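Local coordinates for carbohydrate binding protein (Flavobacterium johnsoniae, PDB 3HZB) that binds calcium through a betagamma-crystallin domain, the part of a longer, probably carbohydrate-binding protein that this chain represents, at residues B[58-63]-B[73-78]. Sequence-based numbering, arbitrary orientation.
With CA (calcium ion), chain L; CA (calcium ion), chain M.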
# COMPACT_ATOMS: atom_id res chain seq x y z
N GLY B 58 2.90 1.56 24.61
CA GLY B 58 2.83 0.45 25.53
C GLY B 58 1.99 -0.69 24.99
O GLY B 58 1.28 -0.53 24.00
N GLY B 59 2.08 -1.85 25.64
CA GLY B 59 1.32 -3.01 25.20
C GLY B 59 1.84 -3.68 23.94
O GLY B 59 2.95 -3.41 23.49
N ALA B 60 1.01 -4.56 23.37
CA ALA B 60 1.37 -5.29 22.16
C ALA B 60 1.62 -4.37 20.97
O ALA B 60 1.12 -3.25 20.92
CB ALA B 60 0.28 -6.30 21.83
N SER B 61 2.39 -4.87 20.00
CA SER B 61 2.71 -4.10 18.80
C SER B 61 2.60 -4.97 17.56
O SER B 61 2.55 -6.20 17.65
CB SER B 61 4.14 -3.54 18.87
OG SER B 61 4.35 -2.76 20.03
N THR B 62 2.56 -4.32 16.40
CA THR B 62 2.50 -5.02 15.13
C THR B 62 3.02 -4.05 14.09
O THR B 62 2.98 -2.83 14.29
CB THR B 62 1.07 -5.47 14.76
OG1 THR B 62 1.12 -6.37 13.65
CG2 THR B 62 0.20 -4.27 14.39
N VAL B 63 3.52 -4.57 12.98
CA VAL B 63 4.05 -3.72 11.92
C VAL B 63 3.15 -3.73 10.70
O VAL B 63 2.70 -4.78 10.26
CB VAL B 63 5.46 -4.20 11.47
CG1 VAL B 63 6.01 -3.26 10.41
CG2 VAL B 63 6.39 -4.26 12.66
N THR B 73 -9.47 -8.24 14.04
CA THR B 73 -10.14 -8.12 15.34
C THR B 73 -9.21 -7.68 16.47
O THR B 73 -9.65 -7.03 17.41
CB THR B 73 -10.79 -9.45 15.74
OG1 THR B 73 -11.68 -9.88 14.71
CG2 THR B 73 -11.57 -9.28 17.04
N THR B 74 -7.94 -8.06 16.38
CA THR B 74 -6.97 -7.72 17.40
C THR B 74 -6.54 -6.26 17.34
O THR B 74 -6.21 -5.66 18.37
CB THR B 74 -5.71 -8.61 17.29
OG1 THR B 74 -6.08 -9.98 17.44
CG2 THR B 74 -4.70 -8.25 18.37
N TRP B 75 -6.55 -5.68 16.15
CA TRP B 75 -6.10 -4.31 16.00
C TRP B 75 -7.10 -3.25 15.59
O TRP B 75 -6.84 -2.06 15.75
CB TRP B 75 -4.91 -4.26 15.05
CG TRP B 75 -3.70 -4.86 15.67
CD1 TRP B 75 -3.28 -6.15 15.57
CD2 TRP B 75 -2.81 -4.20 16.57
NE1 TRP B 75 -2.17 -6.34 16.36
CE2 TRP B 75 -1.86 -5.16 16.98
CE3 TRP B 75 -2.71 -2.90 17.08
CZ2 TRP B 75 -0.82 -4.86 17.87
CZ3 TRP B 75 -1.69 -2.59 17.96
CH2 TRP B 75 -0.75 -3.57 18.35
N ASN B 76 -8.25 -3.67 15.06
CA ASN B 76 -9.25 -2.70 14.64
C ASN B 76 -9.84 -1.97 15.85
O ASN B 76 -10.26 -2.60 16.82
CB ASN B 76 -10.37 -3.38 13.87
CG ASN B 76 -11.37 -2.38 13.33
OD1 ASN B 76 -11.01 -1.49 12.56
ND2 ASN B 76 -12.63 -2.52 13.73
N ASP B 77 -9.88 -0.64 15.77
CA ASP B 77 -10.41 0.17 16.86
C ASP B 77 -9.70 -0.12 18.18
O ASP B 77 -10.33 -0.15 19.23
CB ASP B 77 -11.91 -0.08 17.03
CG ASP B 77 -12.71 0.35 15.83
OD1 ASP B 77 -12.18 1.18 15.06
OD2 ASP B 77 -13.85 -0.12 15.65
N LYS B 78 -8.39 -0.32 18.11
CA LYS B 78 -7.61 -0.62 19.30
C LYS B 78 -6.30 0.17 19.36
O LYS B 78 -5.64 0.18 20.39
CB LYS B 78 -7.28 -2.12 19.35
CG LYS B 78 -8.48 -3.03 19.57
CD LYS B 78 -9.09 -2.81 20.94
CE LYS B 78 -10.26 -3.75 21.19
NZ LYS B 78 -10.91 -3.45 22.50
CA CA L . -12.83 2.52 13.00
CA CA M . -6.03 0.84 22.81
O HOH W 1 -14.55 0.54 13.24
O HOH W 2 -14.48 3.96 14.40
O HOH W 3 -15.02 2.29 11.33
O HOH W 4 -6.20 -1.81 22.98
O HOH W 5 -8.05 0.41 24.72
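In this betagamma-crystallin Greek key domain, the loop that supplies ligands to two calcium ions packs through W75 against the edge strand 60-64 of the four-stranded antiparallel sheet. The side chains of W75 and T62 approach each other from opposite directions. Methyl CG2 of T62 sits over one face of the indole, 3.6 Å from the centroid of the five-membered ring and 20° off its normal, a CH-pi contact whose nearest ring atom is CE2 of W75, 3.4 Å from T62 CG2. With OG1 of T62 anti to the backbone N (chi1 -168°), CG2 falls between that N and the carbonyl carbon, where it meets the indole face. Further along the indole the strand backbone takes over: the carbonyl carbon of S61 lies 3.4 Å from CZ2 of W75, approaching obliquely. CB of A60 adds a looser apolar contact to the same CZ2. No hydrogen bond links the two segments, so the contact rests mainly on van der Waals and CH-pi packing. W75 also touches L51 of the adjacent strand 47-52 and Q53 just beyond it, residues joined by backbone hydrogen bonds to T62 and A60, respectively. Beyond the tryptophan the loop divides its ligands between two sites. OD1 of D77 binds one calcium ion at 2.5 Å, with O of K7 and D37, OG of S39 and three waters, while O of K78 binds the other at 2.5 Å, with OD1 of D36, O of Q53, OG of S80 and two waters. The side chain of Q53 lies beside the indole, its NE2 hydrogen-bonded to O of T74. At the far rim of the six-membered ring, the carbonyl O of A60 adds a polar atom to the contact, meeting CH2 of W75 at the ring edge, near its plane, 3.2 Å away.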